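Local coordinates for protein quinone oxidoreductase (Thermus thermophilus, PDB 1IZ0) that binds NADPH and probably uses it as the reductant for quinones, at residues V129-A134 / L151-A156; A141-A146 / L169-A174; P125-L130 / G189-L194; P101-A106 / L269-G274; G36-D41 / T295-V300. All coordinates share one frame; numbering follows the deposited sequence.

Contact 1: V129-A134 / L151-A156; sequences VLVQAA and LRVLAA
V129 and V131 pair with 152-156 through a regular parallel beta pattern, in which V129 N gives a hydrogen bond to R152 O and L154 N returns one to V129 O. Two residues on, V131 N reaches L154 O at 2.9 Å and A156 N reaches V131 O at 2.9 Å. The bond from V129 N is nearly straight at the hydrogen (167°), whereas that from A156 N is more bent, at 147°. Beyond the strand, A134 N comes back to A156 O, a bond that is doubtful. Weaker CA-H...O contacts lie between these bonds, among them L130 CA to L154 O at 3.3 Å.

The two strands are the first and second of a Rossmann fold, joined as a beta-alpha-beta crossover through helix 137-148, which packs over the face that carries V129, V131 and V153.

On that face, V129 holds CG1 between its backbone N and carbonyl carbon (chi1 58°), which brings the methyl to 3.8 Å from V153 CG2; the two valines stand side by side. V131 CG2 meets V153 CG1 obliquely at 3.9 Å, and L151 CB lies at 4.1 Å from V129 CG1. On the opposite face, L130 CD2 lies over the backbone of the neighbouring strand, 3.2 Å from L154 O, and also touches L154 CD1 and A156 CB.

The polar ends turn elsewhere: Q132 NE2 bonds to E195 and R152 forms a salt bridge with E172. A133, in the loop after the first strand, gives its N to the hydroxyl of Y177, a residue that binds NADPH.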
# COMPACT_ATOMS: atom_id res chain seq x y z
N VAL A 129 9.33 -10.64 -11.86
CA VAL A 129 9.31 -9.53 -10.91
C VAL A 129 9.62 -9.94 -9.48
O VAL A 129 9.10 -10.93 -8.96
CB VAL A 129 7.93 -8.82 -10.95
CG1 VAL A 129 6.81 -9.81 -10.62
CG2 VAL A 129 7.91 -7.66 -9.97
N LEU A 130 10.48 -9.16 -8.84
CA LEU A 130 10.85 -9.41 -7.46
C LEU A 130 9.98 -8.53 -6.56
O LEU A 130 9.90 -7.32 -6.76
CB LEU A 130 12.33 -9.09 -7.25
CG LEU A 130 12.99 -9.18 -5.87
CD1 LEU A 130 12.69 -7.93 -5.10
CD2 LEU A 130 12.51 -10.42 -5.12
N VAL A 131 9.32 -9.15 -5.59
CA VAL A 131 8.48 -8.41 -4.64
C VAL A 131 9.11 -8.57 -3.26
O VAL A 131 9.30 -9.70 -2.79
CB VAL A 131 7.04 -8.96 -4.59
CG1 VAL A 131 6.24 -8.23 -3.51
CG2 VAL A 131 6.38 -8.79 -5.95
N GLN A 132 9.44 -7.46 -2.61
CA GLN A 132 10.06 -7.51 -1.29
C GLN A 132 9.01 -7.38 -0.20
O GLN A 132 7.84 -7.10 -0.49
CB GLN A 132 11.10 -6.40 -1.17
CG GLN A 132 12.19 -6.47 -2.23
CD GLN A 132 13.15 -5.31 -2.13
OE1 GLN A 132 12.76 -4.19 -1.80
NE2 GLN A 132 14.42 -5.56 -2.43
N ALA A 133 9.42 -7.59 1.05
CA ALA A 133 8.49 -7.52 2.18
C ALA A 133 7.19 -8.15 1.68
O ALA A 133 6.09 -7.64 1.93
CB ALA A 133 8.26 -6.05 2.57
N ALA A 134 7.34 -9.28 0.99
CA ALA A 134 6.22 -10.00 0.38
C ALA A 134 5.12 -10.52 1.29
O ALA A 134 4.11 -11.04 0.80
CB ALA A 134 6.77 -11.14 -0.47
N LEU A 151 2.36 -12.03 -14.55
CA LEU A 151 3.80 -11.98 -14.28
C LEU A 151 4.30 -13.16 -13.45
O LEU A 151 3.53 -13.81 -12.74
CB LEU A 151 4.15 -10.67 -13.56
CG LEU A 151 3.61 -9.36 -14.14
CD1 LEU A 151 3.98 -8.20 -13.20
CD2 LEU A 151 4.17 -9.12 -15.53
N ARG A 152 5.60 -13.42 -13.56
CA ARG A 152 6.25 -14.49 -12.80
C ARG A 152 6.80 -13.78 -11.57
O ARG A 152 7.64 -12.89 -11.69
CB ARG A 152 7.38 -15.10 -13.61
CG ARG A 152 6.92 -15.94 -14.80
CD ARG A 152 8.10 -16.50 -15.58
NE ARG A 152 9.01 -17.27 -14.72
CZ ARG A 152 10.28 -17.51 -15.03
NH1 ARG A 152 10.79 -17.04 -16.16
NH2 ARG A 152 11.05 -18.22 -14.19
N VAL A 153 6.33 -14.18 -10.39
CA VAL A 153 6.74 -13.53 -9.14
C VAL A 153 7.74 -14.25 -8.25
O VAL A 153 7.58 -15.43 -7.94
CB VAL A 153 5.49 -13.23 -8.27
CG1 VAL A 153 5.90 -12.49 -6.99
CG2 VAL A 153 4.47 -12.43 -9.07
N LEU A 154 8.76 -13.51 -7.82
CA LEU A 154 9.79 -14.02 -6.92
C LEU A 154 9.56 -13.19 -5.67
O LEU A 154 9.82 -11.99 -5.67
CB LEU A 154 11.19 -13.73 -7.46
CG LEU A 154 12.41 -14.58 -7.08
CD1 LEU A 154 13.65 -13.67 -7.16
CD2 LEU A 154 12.29 -15.18 -5.69
N ALA A 155 9.05 -13.82 -4.61
CA ALA A 155 8.77 -13.10 -3.37
C ALA A 155 9.93 -13.23 -2.40
O ALA A 155 10.58 -14.27 -2.34
CB ALA A 155 7.49 -13.64 -2.72
N ALA A 156 10.18 -12.17 -1.64
CA ALA A 156 11.25 -12.21 -0.67
C ALA A 156 10.78 -11.59 0.64
O ALA A 156 9.94 -10.69 0.64
CB ALA A 156 12.46 -11.46 -1.20

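Contact 2: A141-A146 / L169-A174; sequences AAVQVA and LGAEEA
V143 and Q144 of helix 137-148 pack against L169 and A171 in a small apolar contact with no hydrogen bond across it, where the chain leaves helix 164-168 and heads into strand 173-176. V143 carries much of it through one methyl. With CG1 anti to the backbone N (chi1 176°), that branch reaches across to L169 CB at 3.8 Å, the two side chains crossing at about a right angle. The same methyl sits 3.9 Å from A171 N and more loosely, at 4.4 Å, from A171 CB.

Q144 adds the flank of its chain. L169 CD2 crosses the Q144 chain obliquely, 3.7 Å from Q144 CG and equally near Q144 CD and NE2, while the amide end is used elsewhere: Q144 OE1 accepts from R270 N and NE2 makes a weak bond to T140 O. These outside bonds help fix the rotation of the amide that L169 CD2 touches.

Between the two touching residues, G170 ends the preceding helix in a Schellman motif with positive phi (126°). After this turn A171 reaches V143 CG1, and its methyl also meets V153 and A155 of strand 152-157. Two crossover connections thus meet on one face of the parallel sheet, an arrangement characteristic of the first half of a Rossmann fold.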
# COMPACT_ATOMS: atom_id res chain seq x y z
N ALA A 141 -0.30 -7.63 -1.71
CA ALA A 141 -1.08 -7.01 -2.77
C ALA A 141 -0.29 -7.10 -4.07
O ALA A 141 -0.85 -7.41 -5.12
CB ALA A 141 -1.36 -5.54 -2.44
N ALA A 142 1.01 -6.83 -4.00
CA ALA A 142 1.86 -6.87 -5.19
C ALA A 142 1.88 -8.24 -5.85
O ALA A 142 1.79 -8.35 -7.07
CB ALA A 142 3.28 -6.44 -4.84
N VAL A 143 2.01 -9.28 -5.04
CA VAL A 143 2.05 -10.64 -5.57
C VAL A 143 0.76 -10.96 -6.32
O VAL A 143 0.80 -11.49 -7.44
CB VAL A 143 2.26 -11.68 -4.45
CG1 VAL A 143 2.20 -13.10 -5.03
CG2 VAL A 143 3.62 -11.46 -3.78
N GLN A 144 -0.37 -10.64 -5.71
CA GLN A 144 -1.66 -10.91 -6.33
C GLN A 144 -1.86 -10.12 -7.62
O GLN A 144 -2.33 -10.65 -8.62
CB GLN A 144 -2.80 -10.58 -5.36
CG GLN A 144 -2.85 -11.48 -4.13
CD GLN A 144 -4.04 -11.17 -3.25
OE1 GLN A 144 -5.18 -11.38 -3.64
NE2 GLN A 144 -3.78 -10.65 -2.05
N VAL A 145 -1.50 -8.83 -7.59
CA VAL A 145 -1.66 -8.00 -8.77
C VAL A 145 -0.74 -8.45 -9.90
O VAL A 145 -1.16 -8.56 -11.05
CB VAL A 145 -1.39 -6.52 -8.44
CG1 VAL A 145 -1.49 -5.68 -9.70
CG2 VAL A 145 -2.40 -6.05 -7.40
N ALA A 146 0.52 -8.73 -9.57
CA ALA A 146 1.47 -9.18 -10.56
C ALA A 146 0.96 -10.47 -11.19
O ALA A 146 1.07 -10.66 -12.41
CB ALA A 146 2.83 -9.42 -9.92
N LEU A 169 0.02 -17.06 -2.25
CA LEU A 169 -0.64 -16.07 -3.09
C LEU A 169 -0.34 -16.23 -4.59
O LEU A 169 -0.97 -15.56 -5.42
CB LEU A 169 -0.28 -14.66 -2.63
CG LEU A 169 -0.94 -14.29 -1.30
CD1 LEU A 169 -0.25 -13.09 -0.69
CD2 LEU A 169 -2.43 -14.02 -1.54
N GLY A 170 0.62 -17.09 -4.92
CA GLY A 170 0.95 -17.30 -6.32
C GLY A 170 2.40 -17.12 -6.73
O GLY A 170 2.75 -17.33 -7.90
N ALA A 171 3.27 -16.73 -5.80
CA ALA A 171 4.68 -16.54 -6.16
C ALA A 171 5.28 -17.86 -6.67
O ALA A 171 4.98 -18.92 -6.13
CB ALA A 171 5.47 -16.05 -4.96
N GLU A 172 6.12 -17.77 -7.70
CA GLU A 172 6.78 -18.94 -8.29
C GLU A 172 7.78 -19.50 -7.29
O GLU A 172 7.96 -20.71 -7.17
CB GLU A 172 7.47 -18.52 -9.60
CG GLU A 172 8.23 -19.63 -10.33
CD GLU A 172 8.65 -19.21 -11.75
OE1 GLU A 172 9.76 -19.60 -12.18
OE2 GLU A 172 7.88 -18.52 -12.45
N GLU A 173 8.44 -18.61 -6.56
CA GLU A 173 9.39 -19.00 -5.52
C GLU A 173 9.36 -17.91 -4.48
O GLU A 173 9.03 -16.76 -4.79
CB GLU A 173 10.81 -19.14 -6.07
CG GLU A 173 11.02 -20.34 -6.99
CD GLU A 173 12.50 -20.61 -7.24
OE1 GLU A 173 13.23 -19.67 -7.62
OE2 GLU A 173 12.93 -21.77 -7.08
N ALA A 174 9.67 -18.26 -3.24
CA ALA A 174 9.71 -17.31 -2.13
C ALA A 174 11.07 -17.49 -1.48
O ALA A 174 11.52 -18.62 -1.31
CB ALA A 174 8.59 -17.60 -1.13

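Contact 3: P125-L130 / G189-L194; sequences PGEKVL and GLDLVL
L130 and L190 make the tightest fit here: the methyl L190 CD1 presses onto L130 CB at 3.2 Å, shorter than usual for two carbons, and lies 3.9 Å from L130 CG, wedging against the CB-CG bond of L130. L130 CD1 leans the other way, side by side with V193 and 3.8 Å from V193 CG1. On the opposite face of the sheet, V129 CG2 is the bump. It points to L192 CB at 3.9 Å and more loosely to L194, while V129 CG1 serves the neighbouring strand.

These are the first and fourth strands of the Rossmann sheet, adjacent although most of the cofactor domain's first half runs between them; the chain first builds strands 152-157 and 173-176. L130 N bonds to L192 O, and L194 N to L130 O at 3.0 Å.

At the start of the pairing strand 190-195 turns a corner at D191, and K128 O takes two donors there. L192 N comes nearly along the axis of that carbonyl, whereas D191 N approaches at a more bent 138° at its hydrogen. The D191 side chain folds back into the bend, its OD2 receiving K128 N at 2.8 Å through the anti lone pair. E127 CB lies close to the same oxygen, and L192 CD1 fits against E127 CB and OE1.

The K128 chain crosses D191 obliquely, bends at chi3 (-82°) and brings NZ to G189 O at 2.7 Å; W187 O is a second acceptor. The E127 carboxylate makes a salt bridge to R213, which probably eases its proximity to D191.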
# COMPACT_ATOMS: atom_id res chain seq x y z
N PRO A 125 3.17 -9.56 -19.73
CA PRO A 125 2.92 -10.96 -19.36
C PRO A 125 4.19 -11.81 -19.49
O PRO A 125 4.95 -11.66 -20.45
CB PRO A 125 1.85 -11.39 -20.36
CG PRO A 125 1.06 -10.11 -20.55
CD PRO A 125 2.15 -9.07 -20.68
N GLY A 126 4.43 -12.68 -18.52
CA GLY A 126 5.61 -13.53 -18.56
C GLY A 126 6.88 -12.91 -17.98
O GLY A 126 7.87 -13.60 -17.78
N GLU A 127 6.87 -11.61 -17.69
CA GLU A 127 8.05 -10.98 -17.12
C GLU A 127 8.28 -11.39 -15.66
O GLU A 127 7.34 -11.70 -14.91
CB GLU A 127 7.97 -9.45 -17.26
CG GLU A 127 8.10 -8.98 -18.72
CD GLU A 127 8.48 -7.51 -18.87
OE1 GLU A 127 7.73 -6.63 -18.41
OE2 GLU A 127 9.55 -7.23 -19.47
N LYS A 128 9.56 -11.39 -15.26
CA LYS A 128 9.98 -11.77 -13.92
C LYS A 128 10.06 -10.57 -12.98
O LYS A 128 10.77 -9.60 -13.24
CB LYS A 128 11.35 -12.45 -14.01
CG LYS A 128 11.34 -13.72 -14.87
CD LYS A 128 12.75 -14.19 -15.24
CE LYS A 128 13.31 -13.43 -16.44
NZ LYS A 128 14.75 -13.77 -16.69
N VAL A 129 9.33 -10.64 -11.86
CA VAL A 129 9.31 -9.53 -10.91
C VAL A 129 9.62 -9.94 -9.48
O VAL A 129 9.10 -10.93 -8.96
CB VAL A 129 7.93 -8.82 -10.95
CG1 VAL A 129 6.81 -9.81 -10.62
CG2 VAL A 129 7.91 -7.66 -9.97
N LEU A 130 10.48 -9.16 -8.84
CA LEU A 130 10.85 -9.41 -7.46
C LEU A 130 9.98 -8.53 -6.56
O LEU A 130 9.90 -7.32 -6.76
CB LEU A 130 12.33 -9.09 -7.25
CG LEU A 130 12.99 -9.18 -5.87
CD1 LEU A 130 12.69 -7.93 -5.10
CD2 LEU A 130 12.51 -10.42 -5.12
N GLY A 189 18.03 -13.56 -14.06
CA GLY A 189 17.91 -12.14 -13.82
C GLY A 189 16.46 -11.70 -13.87
O GLY A 189 15.62 -12.34 -14.53
N LEU A 190 16.14 -10.62 -13.18
CA LEU A 190 14.78 -10.13 -13.15
C LEU A 190 14.52 -8.99 -14.13
O LEU A 190 15.43 -8.24 -14.48
CB LEU A 190 14.44 -9.66 -11.73
CG LEU A 190 14.72 -10.73 -10.67
CD1 LEU A 190 14.60 -10.13 -9.29
CD2 LEU A 190 13.74 -11.89 -10.84
N ASP A 191 13.27 -8.90 -14.57
CA ASP A 191 12.83 -7.86 -15.49
C ASP A 191 12.41 -6.64 -14.67
O ASP A 191 12.63 -5.50 -15.08
CB ASP A 191 11.63 -8.35 -16.32
CG ASP A 191 12.00 -9.48 -17.26
OD1 ASP A 191 12.90 -9.28 -18.09
OD2 ASP A 191 11.38 -10.57 -17.18
N LEU A 192 11.82 -6.90 -13.51
CA LEU A 192 11.34 -5.84 -12.62
C LEU A 192 11.62 -6.11 -11.14
O LEU A 192 11.68 -7.25 -10.69
CB LEU A 192 9.82 -5.66 -12.77
CG LEU A 192 9.18 -5.19 -14.07
CD1 LEU A 192 8.99 -6.35 -15.01
CD2 LEU A 192 7.83 -4.57 -13.76
N VAL A 193 11.78 -5.02 -10.40
CA VAL A 193 12.00 -5.10 -8.97
C VAL A 193 11.17 -4.00 -8.32
O VAL A 193 11.24 -2.84 -8.75
CB VAL A 193 13.48 -4.88 -8.59
CG1 VAL A 193 13.61 -4.78 -7.07
CG2 VAL A 193 14.34 -6.03 -9.13
N LEU A 194 10.34 -4.36 -7.34
CA LEU A 194 9.53 -3.38 -6.62
C LEU A 194 10.30 -3.18 -5.34
O LEU A 194 10.24 -4.00 -4.43
CB LEU A 194 8.13 -3.92 -6.33
CG LEU A 194 7.24 -4.20 -7.55
CD1 LEU A 194 5.85 -4.67 -7.10
CD2 LEU A 194 7.11 -2.94 -8.40

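Contact 4: P101-A106 / L269-G274; sequences PEEAAA and LRPVVG
E103 reaches from helix 101-105 to R270 and P271, meeting something at each step. Its CB lies 4.2 Å from V273 CG2, a methyl that also rests on E103 CA at the helix surface. With CG anti to the backbone N (chi1 -160°), the chain leaves the helix and crosses the proline ring at about a right angle: E103 CG is 3.5 Å from P271 CD and about as near to P271 O. The carboxylate then meets the guanidinium of R270 side-on. E103 OE2 accepts from R270 NE at 2.8 Å, almost straight at 173°, and E103 OE1 takes R270 NH2 at 3.0 Å on its syn lone pair. E103 OE2 also lies 3.2 Å from P271 CD. The two planes are only 22° apart, giving a nearly coplanar, two-pronged salt bridge.

Segment 269-274 leads back toward the GroES-like catalytic domain, as in other medium-chain dehydrogenases/reductases, and the bridge grips it just before strand 273-278. An alanine at E103 would probably leave the R270 guanidinium without its carboxylate mate and free to turn.

Just past the helix, A106 CB touches P271 CB at 3.9 Å. E102 turns its own carboxylate to R301.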
# COMPACT_ATOMS: atom_id res chain seq x y z
N PRO A 101 -15.59 -4.84 5.93
CA PRO A 101 -15.00 -3.51 6.09
C PRO A 101 -13.48 -3.59 6.24
O PRO A 101 -12.75 -2.73 5.74
CB PRO A 101 -15.67 -2.98 7.36
CG PRO A 101 -17.01 -3.64 7.33
CD PRO A 101 -16.66 -5.06 6.92
N GLU A 102 -13.01 -4.62 6.94
CA GLU A 102 -11.57 -4.78 7.15
C GLU A 102 -10.81 -5.06 5.86
O GLU A 102 -9.78 -4.44 5.61
CB GLU A 102 -11.28 -5.91 8.15
CG GLU A 102 -11.75 -5.65 9.57
CD GLU A 102 -13.23 -5.93 9.77
OE1 GLU A 102 -13.71 -5.78 10.91
OE2 GLU A 102 -13.91 -6.31 8.78
N GLU A 103 -11.32 -5.99 5.05
CA GLU A 103 -10.65 -6.32 3.80
C GLU A 103 -10.68 -5.11 2.87
O GLU A 103 -9.71 -4.85 2.14
CB GLU A 103 -11.34 -7.52 3.13
CG GLU A 103 -10.44 -8.22 2.11
CD GLU A 103 -11.08 -9.44 1.49
OE1 GLU A 103 -11.62 -10.28 2.24
OE2 GLU A 103 -11.04 -9.58 0.25
N ALA A 104 -11.78 -4.37 2.88
CA ALA A 104 -11.90 -3.17 2.05
C ALA A 104 -10.88 -2.11 2.46
O ALA A 104 -10.32 -1.42 1.61
CB ALA A 104 -13.33 -2.59 2.14
N ALA A 105 -10.64 -1.99 3.76
CA ALA A 105 -9.69 -1.00 4.27
C ALA A 105 -8.24 -1.30 3.88
O ALA A 105 -7.38 -0.42 3.89
CB ALA A 105 -9.80 -0.90 5.78
N ALA A 106 -7.97 -2.56 3.54
CA ALA A 106 -6.62 -2.98 3.18
C ALA A 106 -6.40 -2.97 1.67
O ALA A 106 -5.36 -3.42 1.19
CB ALA A 106 -6.37 -4.38 3.72
N LEU A 269 -8.49 -11.02 -6.39
CA LEU A 269 -7.74 -10.09 -5.55
C LEU A 269 -8.38 -10.03 -4.17
O LEU A 269 -9.48 -9.50 -4.00
CB LEU A 269 -7.71 -8.69 -6.18
CG LEU A 269 -7.03 -8.62 -7.55
CD1 LEU A 269 -6.96 -7.18 -8.03
CD2 LEU A 269 -5.63 -9.22 -7.47
N ARG A 270 -7.67 -10.58 -3.18
CA ARG A 270 -8.18 -10.59 -1.81
C ARG A 270 -7.18 -9.94 -0.86
O ARG A 270 -6.20 -10.57 -0.44
CB ARG A 270 -8.45 -12.03 -1.36
CG ARG A 270 -9.45 -12.82 -2.23
CD ARG A 270 -10.83 -12.17 -2.24
NE ARG A 270 -11.42 -12.05 -0.91
CZ ARG A 270 -12.04 -13.04 -0.26
NH1 ARG A 270 -12.17 -14.24 -0.82
NH2 ARG A 270 -12.53 -12.83 0.96
N PRO A 271 -7.41 -8.66 -0.51
CA PRO A 271 -6.52 -7.93 0.40
C PRO A 271 -6.30 -8.73 1.68
O PRO A 271 -7.25 -9.29 2.25
CB PRO A 271 -7.30 -6.64 0.68
CG PRO A 271 -8.10 -6.46 -0.59
CD PRO A 271 -8.58 -7.85 -0.89
N VAL A 272 -5.05 -8.80 2.14
CA VAL A 272 -4.73 -9.54 3.35
C VAL A 272 -4.82 -8.66 4.59
O VAL A 272 -4.02 -7.74 4.78
CB VAL A 272 -3.31 -10.13 3.28
CG1 VAL A 272 -3.04 -11.00 4.51
CG2 VAL A 272 -3.15 -10.95 2.02
N VAL A 273 -5.80 -8.94 5.45
CA VAL A 273 -5.97 -8.18 6.68
C VAL A 273 -5.04 -8.76 7.74
O VAL A 273 -4.97 -9.98 7.92
CB VAL A 273 -7.42 -8.26 7.21
CG1 VAL A 273 -7.55 -7.41 8.47
CG2 VAL A 273 -8.41 -7.81 6.14
N GLY A 274 -4.32 -7.90 8.44
CA GLY A 274 -3.43 -8.38 9.48
C GLY A 274 -4.00 -8.08 10.85
O GLY A 274 -5.16 -8.39 11.12

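Contact 5: G36-D41 / T295-V300; sequences GLNFAD and TGKVVV
L37 and N38 meet V298 and K297 through three polar links. L37 N gives V298 O a nearly straight hydrogen bond of 2.9 Å. A water spans the strands, donating to L37 O at 2.7 Å and accepting from V298 N. The third is K297 NZ to N38 OD1, at 2.6 Å, the nitrogen lying 33° out of the carbonyl plane. On the face that carries L37 and V298, L37 CD1 touches two valine methyls, 4.0 Å from V300 CG2 and slightly farther from V298 CG1.

The pairing joins strand 27-37 to the C-terminal strand 297-301 in the GroES-like catalytic domain, with G36 and V299 as an antiparallel non-hydrogen-bonded pair. The K297 chain, bent at chi2 (85°), passes over G36, where a side chain would collide with K297 CE.

In the next shell, E62 forms a salt bridge with K297 NZ and a weak bond with N38 ND2. A methionine in place of K297 would probably leave N38 OD1 and the E62 carboxylate without their shared donor. N38 sits at the N-cap position of helix 39-46 without a capping side-chain bond; D41 OD2 holds its backbone N. F39, which binds NADPH, follows, and K297 lies near A137 of the same site.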
# COMPACT_ATOMS: atom_id res chain seq x y z
N GLY A 36 -7.48 1.83 7.39
CA GLY A 36 -6.27 1.07 7.12
C GLY A 36 -5.08 1.97 7.37
O GLY A 36 -5.04 3.09 6.89
N LEU A 37 -4.10 1.48 8.13
CA LEU A 37 -2.92 2.29 8.42
C LEU A 37 -1.78 1.96 7.48
O LEU A 37 -1.64 0.82 7.01
CB LEU A 37 -2.48 2.08 9.87
CG LEU A 37 -3.52 2.48 10.93
CD1 LEU A 37 -2.89 2.37 12.32
CD2 LEU A 37 -3.99 3.90 10.69
N ASN A 38 -0.95 2.96 7.20
CA ASN A 38 0.18 2.81 6.30
C ASN A 38 1.45 3.34 6.94
O ASN A 38 1.40 4.19 7.83
CB ASN A 38 -0.09 3.60 5.01
CG ASN A 38 -1.38 3.19 4.34
OD1 ASN A 38 -1.43 2.16 3.66
ND2 ASN A 38 -2.44 3.97 4.55
N PHE A 39 2.60 2.86 6.49
CA PHE A 39 3.85 3.34 7.05
C PHE A 39 3.86 4.85 6.86
O PHE A 39 4.37 5.60 7.71
CB PHE A 39 5.04 2.70 6.32
CG PHE A 39 6.37 3.01 6.95
CD1 PHE A 39 7.28 3.86 6.32
CD2 PHE A 39 6.70 2.48 8.20
CE1 PHE A 39 8.50 4.17 6.93
CE2 PHE A 39 7.92 2.79 8.82
CZ PHE A 39 8.82 3.64 8.18
N ALA A 40 3.25 5.30 5.77
CA ALA A 40 3.15 6.71 5.45
C ALA A 40 2.52 7.49 6.61
O ALA A 40 2.90 8.63 6.88
CB ALA A 40 2.33 6.91 4.18
N ASP A 41 1.55 6.87 7.28
CA ASP A 41 0.89 7.52 8.41
C ASP A 41 1.90 7.70 9.53
O ASP A 41 1.89 8.72 10.23
CB ASP A 41 -0.30 6.68 8.91
CG ASP A 41 -1.43 6.61 7.90
OD1 ASP A 41 -1.92 7.67 7.47
OD2 ASP A 41 -1.84 5.48 7.54
N THR A 295 1.95 -9.38 9.68
CA THR A 295 1.79 -9.65 8.26
C THR A 295 0.47 -9.02 7.81
O THR A 295 -0.46 -8.89 8.60
CB THR A 295 1.76 -11.17 7.95
OG1 THR A 295 0.73 -11.80 8.72
CG2 THR A 295 3.11 -11.82 8.28
N GLY A 296 0.41 -8.62 6.55
CA GLY A 296 -0.81 -8.02 6.06
C GLY A 296 -0.99 -6.59 6.51
O GLY A 296 -0.08 -5.97 7.06
N LYS A 297 -2.20 -6.07 6.30
CA LYS A 297 -2.56 -4.70 6.63
C LYS A 297 -2.98 -4.48 8.08
O LYS A 297 -3.75 -5.27 8.63
CB LYS A 297 -3.72 -4.27 5.74
CG LYS A 297 -4.06 -2.80 5.81
CD LYS A 297 -3.17 -2.01 4.86
CE LYS A 297 -3.70 -0.60 4.65
NZ LYS A 297 -2.92 0.08 3.58
N VAL A 298 -2.51 -3.39 8.68
CA VAL A 298 -2.90 -3.04 10.04
C VAL A 298 -4.18 -2.25 9.88
O VAL A 298 -4.22 -1.25 9.18
CB VAL A 298 -1.86 -2.13 10.75
CG1 VAL A 298 -2.40 -1.71 12.11
CG2 VAL A 298 -0.54 -2.87 10.92
N VAL A 299 -5.24 -2.70 10.54
CA VAL A 299 -6.53 -2.05 10.42
C VAL A 299 -7.15 -1.67 11.77
O VAL A 299 -7.08 -2.43 12.72
CB VAL A 299 -7.53 -2.97 9.68
CG1 VAL A 299 -8.93 -2.34 9.69
CG2 VAL A 299 -7.05 -3.22 8.26
N VAL A 300 -7.74 -0.48 11.82
CA VAL A 300 -8.42 -0.03 13.03
C VAL A 300 -9.91 -0.15 12.72
O VAL A 300 -10.40 0.37 11.72
CB VAL A 300 -8.08 1.44 13.37
CG1 VAL A 300 -8.86 1.88 14.59
CG2 VAL A 300 -6.57 1.57 13.64
O HOH W 1 -0.69 -1.68 7.17

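Contacts 1, 2 and 3 belong to the Rossmann domain: contacts 1 and 3 share V129 and L130 on strand 128-131, flanked by a neighbour on each edge, and contact 2 packs the crossover helix against the next connection. Contacts 4 and 5 tie the N-terminal part of the chain to its C-terminal strands in the catalytic domain, joined by backbone bonds at K297. All are buried but contact 4, partly exposed. Backbone bonding dominates contacts 1 and 3, with charged side chains at the start of the latter; contact 2 is apolar, contact 4 turns on a salt bridge, and contact 5 buries a lysine and uses a bridging water. Contacts 2 and 4 meet through Q144.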